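PDB 4CVU: beta-mannosidase, which probably hydrolyses terminal beta-linked mannose residues from the non-reducing ends of manno-oligosaccharides, as a secreted fungal enzyme of glycoside hydrolase family 2. Local coordinates for residues L510-N523 against I546-Y558. Residues are numbered along the deposited sequence; the frame is centred on the assembly and turned at random.
Sequences LGQYENLFITTLFN and IDLDLPVPIVERY. With CD (cadmium ion), chain P; MAN (alpha-D-mannopyranose), chain D; NAG (2-acetamido-2-deoxy-beta-D-glucopyranose), chain B; MAN (alpha-D-mannopyranose), chain C.
Glu514 and Tyr558 meet where helix 506-528, which precedes strand 534-535 in the curled, largely parallel sheet of the (beta/alpha)8-barrel expected of a family 2 hydrolase, packs against the two-stranded hairpin 545-546/554-556. Tyr558 OH donates to Glu514 OE2 at 2.9 Å, on the anti side and 15° out of the carboxylate plane. The extended Glu514 chain carries that carboxylate beyond the helix to a protein-attached glycan: NAG N2 donates to OE2 at 2.8 Å, while NAG O3 lies 2.5 Å from OE1, too short to trust in detail. A water bonded to OE2 also donates to Ile554 O and accepts from Glu556 N. With an alanine here, Tyr558 OH and NAG N2 would probably both lose the carboxylate oxygen they share. Beyond this polar end the packing is mainly apolar, though a second water links Asn523 ND2 to Leu548 O and Leu550 O. Ile518 CG2 lies 3.6 Å from Val552 CG1 and also abuts Pro553 CD and Ile554 CB. Phe522 CG, anti to the backbone N (chi1 -177°), sets its ring against the hairpin. Over one face sits Ile554 CD1, a CH-pi contact 3.8 Å from the centroid and 15° off the normal, while Pro553 CB meets the edge, 3.9 Å from Phe522 CD2.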
loop_
_atom_site.group_PDB
_atom_site.type_symbol
_atom_site.label_atom_id
_atom_site.label_comp_id
_atom_site.label_asym_id
_atom_site.label_seq_id
_atom_site.Cartn_x
_atom_site.Cartn_y
_atom_site.Cartn_z
ATOM N N LEU A 510 4.640 39.733 -28.196
ATOM C CA LEU A 510 3.529 40.531 -27.671
ATOM C C LEU A 510 2.398 40.651 -28.717
ATOM O O LEU A 510 1.215 40.533 -28.379
ATOM C CB LEU A 510 4.011 41.913 -27.216
ATOM C CG LEU A 510 3.003 42.770 -26.466
ATOM C CD1 LEU A 510 2.514 42.099 -25.190
ATOM C CD2 LEU A 510 3.625 44.103 -26.120
ATOM N N GLY A 511 2.757 40.845 -29.990
ATOM C CA GLY A 511 1.759 40.956 -31.071
ATOM C C GLY A 511 0.962 39.685 -31.284
ATOM O O GLY A 511 -0.219 39.738 -31.574
ATOM N N GLN A 512 1.602 38.541 -31.120
ATOM C CA GLN A 512 0.905 37.264 -31.214
ATOM C C GLN A 512 -0.090 37.103 -30.061
ATOM O O GLN A 512 -1.181 36.549 -30.252
ATOM C CB GLN A 512 1.899 36.110 -31.165
ATOM C CG GLN A 512 2.805 35.961 -32.371
ATOM C CD GLN A 512 3.748 34.790 -32.190
ATOM O OE1 GLN A 512 4.517 34.755 -31.229
ATOM N NE2 GLN A 512 3.671 33.803 -33.094
ATOM N N TYR A 513 0.326 37.562 -28.870
ATOM C CA TYR A 513 -0.521 37.558 -27.689
ATOM C C TYR A 513 -1.786 38.354 -27.944
ATOM O O TYR A 513 -2.888 37.846 -27.745
ATOM C CB TYR A 513 0.221 38.082 -26.447
ATOM C CG TYR A 513 -0.682 38.456 -25.274
ATOM C CD1 TYR A 513 -1.310 37.482 -24.508
ATOM C CD2 TYR A 513 -0.887 39.792 -24.925
ATOM C CE1 TYR A 513 -2.146 37.827 -23.438
ATOM C CE2 TYR A 513 -1.693 40.141 -23.861
ATOM C CZ TYR A 513 -2.320 39.150 -23.117
ATOM O OH TYR A 513 -3.135 39.488 -22.045
ATOM N N GLU A 514 -1.615 39.601 -28.361
ATOM C CA GLU A 514 -2.748 40.462 -28.693
ATOM C C GLU A 514 -3.577 39.848 -29.807
ATOM O O GLU A 514 -4.794 39.805 -29.731
ATOM C CB GLU A 514 -2.274 41.851 -29.114
ATOM C CG GLU A 514 -1.687 42.640 -27.973
ATOM C CD GLU A 514 -1.403 44.074 -28.349
ATOM O OE1 GLU A 514 -1.211 44.338 -29.567
ATOM O OE2 GLU A 514 -1.373 44.923 -27.426
ATOM N N ASN A 515 -2.907 39.333 -30.832
ATOM C CA ASN A 515 -3.606 38.809 -31.998
ATOM C C ASN A 515 -4.446 37.592 -31.616
ATOM O O ASN A 515 -5.622 37.500 -32.005
ATOM C CB ASN A 515 -2.616 38.446 -33.106
ATOM C CG ASN A 515 -3.304 37.853 -34.320
ATOM O OD1 ASN A 515 -4.018 38.546 -35.028
ATOM N ND2 ASN A 515 -3.150 36.572 -34.520
ATOM N N LEU A 516 -3.868 36.677 -30.829
ATOM C CA LEU A 516 -4.630 35.466 -30.437
ATOM C C LEU A 516 -5.645 35.775 -29.339
ATOM O O LEU A 516 -6.858 35.536 -29.507
ATOM C CB LEU A 516 -3.715 34.330 -29.965
ATOM C CG LEU A 516 -4.427 32.986 -29.707
ATOM C CD1 LEU A 516 -5.213 32.570 -30.922
ATOM C CD2 LEU A 516 -3.461 31.875 -29.300
ATOM N N PHE A 517 -5.154 36.320 -28.223
ATOM C CA PHE A 517 -5.982 36.434 -27.007
ATOM C C PHE A 517 -6.906 37.666 -26.991
ATOM O O PHE A 517 -7.823 37.746 -26.184
ATOM C CB PHE A 517 -5.106 36.350 -25.755
ATOM C CG PHE A 517 -4.426 35.015 -25.600
ATOM C CD1 PHE A 517 -5.120 33.926 -25.058
ATOM C CD2 PHE A 517 -3.140 34.822 -26.048
ATOM C CE1 PHE A 517 -4.525 32.686 -24.938
ATOM C CE2 PHE A 517 -2.529 33.579 -25.921
ATOM C CZ PHE A 517 -3.230 32.508 -25.379
ATOM N N ILE A 518 -6.717 38.607 -27.909
ATOM C CA ILE A 518 -7.608 39.766 -27.926
ATOM C C ILE A 518 -8.364 39.859 -29.268
ATOM O O ILE A 518 -9.572 39.708 -29.302
ATOM C CB ILE A 518 -6.836 41.062 -27.628
ATOM C CG1 ILE A 518 -6.142 40.974 -26.264
ATOM C CG2 ILE A 518 -7.774 42.262 -27.647
ATOM C CD1 ILE A 518 -5.259 42.174 -25.958
ATOM N N THR A 519 -7.635 40.101 -30.359
ATOM C CA THR A 519 -8.229 40.262 -31.689
ATOM C C THR A 519 -9.052 39.023 -32.063
ATOM O O THR A 519 -10.217 39.150 -32.363
ATOM C CB THR A 519 -7.156 40.590 -32.758
ATOM O OG1 THR A 519 -6.323 41.669 -32.311
ATOM C CG2 THR A 519 -7.799 41.004 -34.082
ATOM N N THR A 520 -8.489 37.826 -31.984
ATOM C CA THR A 520 -9.250 36.624 -32.380
ATOM C C THR A 520 -10.258 36.248 -31.296
ATOM O O THR A 520 -11.467 36.228 -31.537
ATOM C CB THR A 520 -8.343 35.416 -32.640
ATOM O OG1 THR A 520 -7.330 35.775 -33.572
ATOM C CG2 THR A 520 -9.140 34.238 -33.202
ATOM N N LEU A 521 -9.747 35.988 -30.097
ATOM C CA LEU A 521 -10.583 35.473 -29.009
ATOM C C LEU A 521 -11.678 36.441 -28.513
ATOM O O LEU A 521 -12.807 36.018 -28.312
ATOM C CB LEU A 521 -9.709 34.975 -27.850
ATOM C CG LEU A 521 -9.283 33.490 -27.867
ATOM C CD1 LEU A 521 -8.897 32.944 -29.219
ATOM C CD2 LEU A 521 -8.159 33.245 -26.888
ATOM N N PHE A 522 -11.369 37.711 -28.292
ATOM C CA PHE A 522 -12.439 38.628 -27.838
ATOM C C PHE A 522 -13.529 38.776 -28.896
ATOM O O PHE A 522 -14.707 38.868 -28.567
ATOM C CB PHE A 522 -11.921 40.024 -27.460
ATOM C CG PHE A 522 -12.998 40.954 -26.930
ATOM C CD1 PHE A 522 -13.785 40.574 -25.853
ATOM C CD2 PHE A 522 -13.209 42.211 -27.497
ATOM C CE1 PHE A 522 -14.763 41.412 -25.330
ATOM C CE2 PHE A 522 -14.188 43.061 -26.991
ATOM C CZ PHE A 522 -14.974 42.659 -25.910
ATOM N N ASN A 523 -13.130 38.846 -30.172
ATOM C CA ASN A 523 -14.125 38.870 -31.259
ATOM C C ASN A 523 -14.981 37.633 -31.282
ATOM O O ASN A 523 -16.168 37.738 -31.403
ATOM C CB ASN A 523 -13.491 39.103 -32.635
ATOM C CG ASN A 523 -13.475 40.559 -32.981
ATOM O OD1 ASN A 523 -14.543 41.136 -33.195
ATOM N ND2 ASN A 523 -12.294 41.183 -32.998
ATOM N N ILE A 546 -12.110 49.603 -24.788
ATOM C CA ILE A 546 -12.690 48.450 -25.448
ATOM C C ILE A 546 -13.558 48.963 -26.593
ATOM O O ILE A 546 -14.523 49.677 -26.368
ATOM C CB ILE A 546 -13.547 47.592 -24.531
ATOM C CG1 ILE A 546 -12.662 47.053 -23.394
ATOM C CG2 ILE A 546 -14.148 46.438 -25.309
ATOM C CD1 ILE A 546 -13.394 46.202 -22.387
ATOM N N ASP A 547 -13.189 48.594 -27.816
ATOM C CA ASP A 547 -13.936 49.053 -28.994
ATOM C C ASP A 547 -13.679 48.134 -30.166
ATOM O O ASP A 547 -12.543 48.040 -30.658
ATOM C CB ASP A 547 -13.541 50.475 -29.324
ATOM C CG ASP A 547 -14.335 51.044 -30.489
ATOM O OD1 ASP A 547 -15.108 50.308 -31.154
ATOM O OD2 ASP A 547 -14.148 52.233 -30.699
ATOM N N LEU A 548 -14.733 47.460 -30.622
ATOM C CA LEU A 548 -14.612 46.493 -31.714
ATOM C C LEU A 548 -14.187 47.120 -33.056
ATOM O O LEU A 548 -13.776 46.390 -33.960
ATOM C CB LEU A 548 -15.896 45.667 -31.876
ATOM C CG LEU A 548 -16.160 44.600 -30.793
ATOM C CD1 LEU A 548 -17.513 43.919 -30.982
ATOM C CD2 LEU A 548 -15.079 43.535 -30.768
ATOM N N ASP A 549 -14.260 48.452 -33.171
ATOM C CA ASP A 549 -13.739 49.160 -34.356
ATOM C C ASP A 549 -12.203 49.210 -34.407
ATOM O O ASP A 549 -11.637 49.545 -35.437
ATOM C CB ASP A 549 -14.325 50.585 -34.448
ATOM C CG ASP A 549 -15.850 50.581 -34.718
ATOM O OD1 ASP A 549 -16.284 49.965 -35.702
ATOM O OD2 ASP A 549 -16.612 51.149 -33.919
ATOM N N LEU A 550 -11.534 48.900 -33.298
ATOM C CA LEU A 550 -10.066 48.950 -33.234
ATOM C C LEU A 550 -9.442 47.639 -33.716
ATOM O O LEU A 550 -10.030 46.560 -33.534
ATOM C CB LEU A 550 -9.593 49.253 -31.797
ATOM C CG LEU A 550 -10.039 50.595 -31.212
ATOM C CD1 LEU A 550 -9.794 50.632 -29.697
ATOM C CD2 LEU A 550 -9.328 51.760 -31.897
ATOM N N PRO A 551 -8.255 47.723 -34.339
ATOM C CA PRO A 551 -7.582 46.508 -34.803
ATOM C C PRO A 551 -7.274 45.549 -33.655
ATOM O O PRO A 551 -7.426 44.339 -33.821
ATOM C CB PRO A 551 -6.308 47.017 -35.490
ATOM C CG PRO A 551 -6.165 48.438 -35.106
ATOM C CD PRO A 551 -7.511 48.946 -34.689
ATOM N N VAL A 552 -6.860 46.091 -32.511
ATOM C CA VAL A 552 -6.832 45.332 -31.236
ATOM C C VAL A 552 -7.934 45.891 -30.316
ATOM O O VAL A 552 -7.745 46.952 -29.704
ATOM C CB VAL A 552 -5.477 45.427 -30.521
ATOM C CG1 VAL A 552 -5.411 44.380 -29.415
ATOM C CG2 VAL A 552 -4.317 45.277 -31.505
ATOM N N PRO A 553 -9.093 45.203 -30.246
ATOM C CA PRO A 553 -10.335 45.760 -29.658
ATOM C C PRO A 553 -10.291 46.052 -28.154
ATOM O O PRO A 553 -11.135 46.798 -27.657
ATOM C CB PRO A 553 -11.383 44.668 -29.947
ATOM C CG PRO A 553 -10.598 43.413 -30.168
ATOM C CD PRO A 553 -9.302 43.841 -30.783
ATOM N N ILE A 554 -9.356 45.420 -27.431
ATOM C CA ILE A 554 -9.110 45.724 -26.026
ATOM C C ILE A 554 -7.708 46.305 -25.929
ATOM O O ILE A 554 -6.740 45.629 -26.198
ATOM C CB ILE A 554 -9.229 44.472 -25.117
ATOM C CG1 ILE A 554 -10.601 43.806 -25.305
ATOM C CG2 ILE A 554 -9.014 44.869 -23.648
ATOM C CD1 ILE A 554 -10.890 42.619 -24.416
ATOM N N VAL A 555 -7.609 47.576 -25.592
ATOM C CA VAL A 555 -6.312 48.240 -25.493
ATOM C C VAL A 555 -5.896 48.102 -24.023
ATOM O O VAL A 555 -6.393 48.827 -23.153
ATOM C CB VAL A 555 -6.386 49.721 -25.936
ATOM C CG1 VAL A 555 -5.060 50.432 -25.738
ATOM C CG2 VAL A 555 -6.828 49.830 -27.395
ATOM N N GLU A 556 -5.036 47.120 -23.761
ATOM C CA GLU A 556 -4.503 46.863 -22.383
ATOM C C GLU A 556 -3.646 47.995 -21.857
ATOM O O GLU A 556 -2.914 48.617 -22.594
ATOM C CB GLU A 556 -3.707 45.581 -22.366
ATOM C CG GLU A 556 -4.552 44.319 -22.524
ATOM C CD GLU A 556 -5.377 44.076 -21.279
ATOM O OE1 GLU A 556 -4.837 43.448 -20.322
ATOM O OE2 GLU A 556 -6.525 44.559 -21.229
ATOM N N ARG A 557 -3.776 48.270 -20.564
ATOM C CA ARG A 557 -2.898 49.217 -19.879
ATOM C C ARG A 557 -1.460 48.770 -19.854
ATOM O O ARG A 557 -0.553 49.559 -20.009
ATOM C CB ARG A 557 -3.341 49.449 -18.426
ATOM C CG ARG A 557 -2.672 50.663 -17.815
ATOM C CD ARG A 557 -3.252 51.015 -16.480
ATOM N NE ARG A 557 -4.479 51.743 -16.614
ATOM C CZ ARG A 557 -4.543 53.045 -16.845
ATOM N NH1 ARG A 557 -3.443 53.722 -17.000
ATOM N NH2 ARG A 557 -5.697 53.660 -16.946
ATOM N N TYR A 558 -1.269 47.481 -19.638
ATOM C CA TYR A 558 0.062 46.940 -19.432
ATOM C C TYR A 558 0.757 47.755 -18.323
ATOM O O TYR A 558 0.262 47.854 -17.242
ATOM C CB TYR A 558 0.893 46.897 -20.727
ATOM C CG TYR A 558 0.347 46.074 -21.833
ATOM C CD1 TYR A 558 0.286 44.723 -21.717
ATOM C CD2 TYR A 558 -0.087 46.637 -23.008
ATOM C CE1 TYR A 558 -0.198 43.944 -22.714
ATOM C CE2 TYR A 558 -0.600 45.862 -24.026
ATOM C CZ TYR A 558 -0.629 44.500 -23.859
ATOM O OH TYR A 558 -1.117 43.697 -24.795
HETATM CD CD CD P . -15.900 52.697 -32.220
HETATM C C1 MAN D . 1.206 40.817 -37.204
HETATM C C2 MAN D . 0.227 39.764 -37.725
HETATM C C3 MAN D . -0.250 38.871 -36.609
HETATM C C4 MAN D . 0.932 38.318 -35.815
HETATM C C5 MAN D . 1.746 39.485 -35.293
HETATM C C6 MAN D . 2.909 38.981 -34.444
HETATM O O2 MAN D . 0.849 38.971 -38.713
HETATM O O3 MAN D . -1.000 37.787 -37.108
HETATM O O4 MAN D . 0.442 37.495 -34.757
HETATM O O5 MAN D . 2.224 40.255 -36.394
HETATM O O6 MAN D . 3.562 40.059 -33.793
HETATM C C1 NAG B . 1.491 48.261 -27.439
HETATM C C2 NAG B . 0.654 47.813 -28.615
HETATM C C3 NAG B . 1.199 46.505 -29.151
HETATM C C4 NAG B . 2.684 46.601 -29.477
HETATM C C5 NAG B . 3.359 47.094 -28.197
HETATM C C6 NAG B . 4.874 47.169 -28.253
HETATM C C7 NAG B . -1.739 48.307 -28.619
HETATM C C8 NAG B . -3.101 47.929 -28.185
HETATM N N2 NAG B . -0.720 47.544 -28.235
HETATM O O3 NAG B . 0.414 46.063 -30.226
HETATM O O4 NAG B . 3.146 45.297 -29.772
HETATM O O5 NAG B . 2.838 48.353 -27.830
HETATM O O6 NAG B . 5.163 47.729 -29.493
HETATM O O7 NAG B . -1.601 49.314 -29.276
HETATM C C1 MAN C . 1.685 43.007 -34.789
HETATM C C2 MAN C . 1.057 43.006 -36.185
HETATM C C3 MAN C . -0.075 44.021 -36.168
HETATM C C4 MAN C . -1.068 43.693 -35.036
HETATM C C5 MAN C . -0.367 43.560 -33.689
HETATM C C6 MAN C . -1.334 43.109 -32.590
HETATM O O2 MAN C . 0.420 41.767 -36.489
HETATM O O3 MAN C . -0.769 43.925 -37.379
HETATM O O4 MAN C . -2.048 44.685 -34.951
HETATM O O5 MAN C . 0.701 42.632 -33.814
HETATM O O6 MAN C . -1.783 41.786 -32.772
HETATM O O HOH W 1 -4.013 45.446 -25.756
HETATM O O HOH W 2 -12.044 44.085 -33.532
HETATM O O HOH W 3 -17.552 52.712 -31.428
#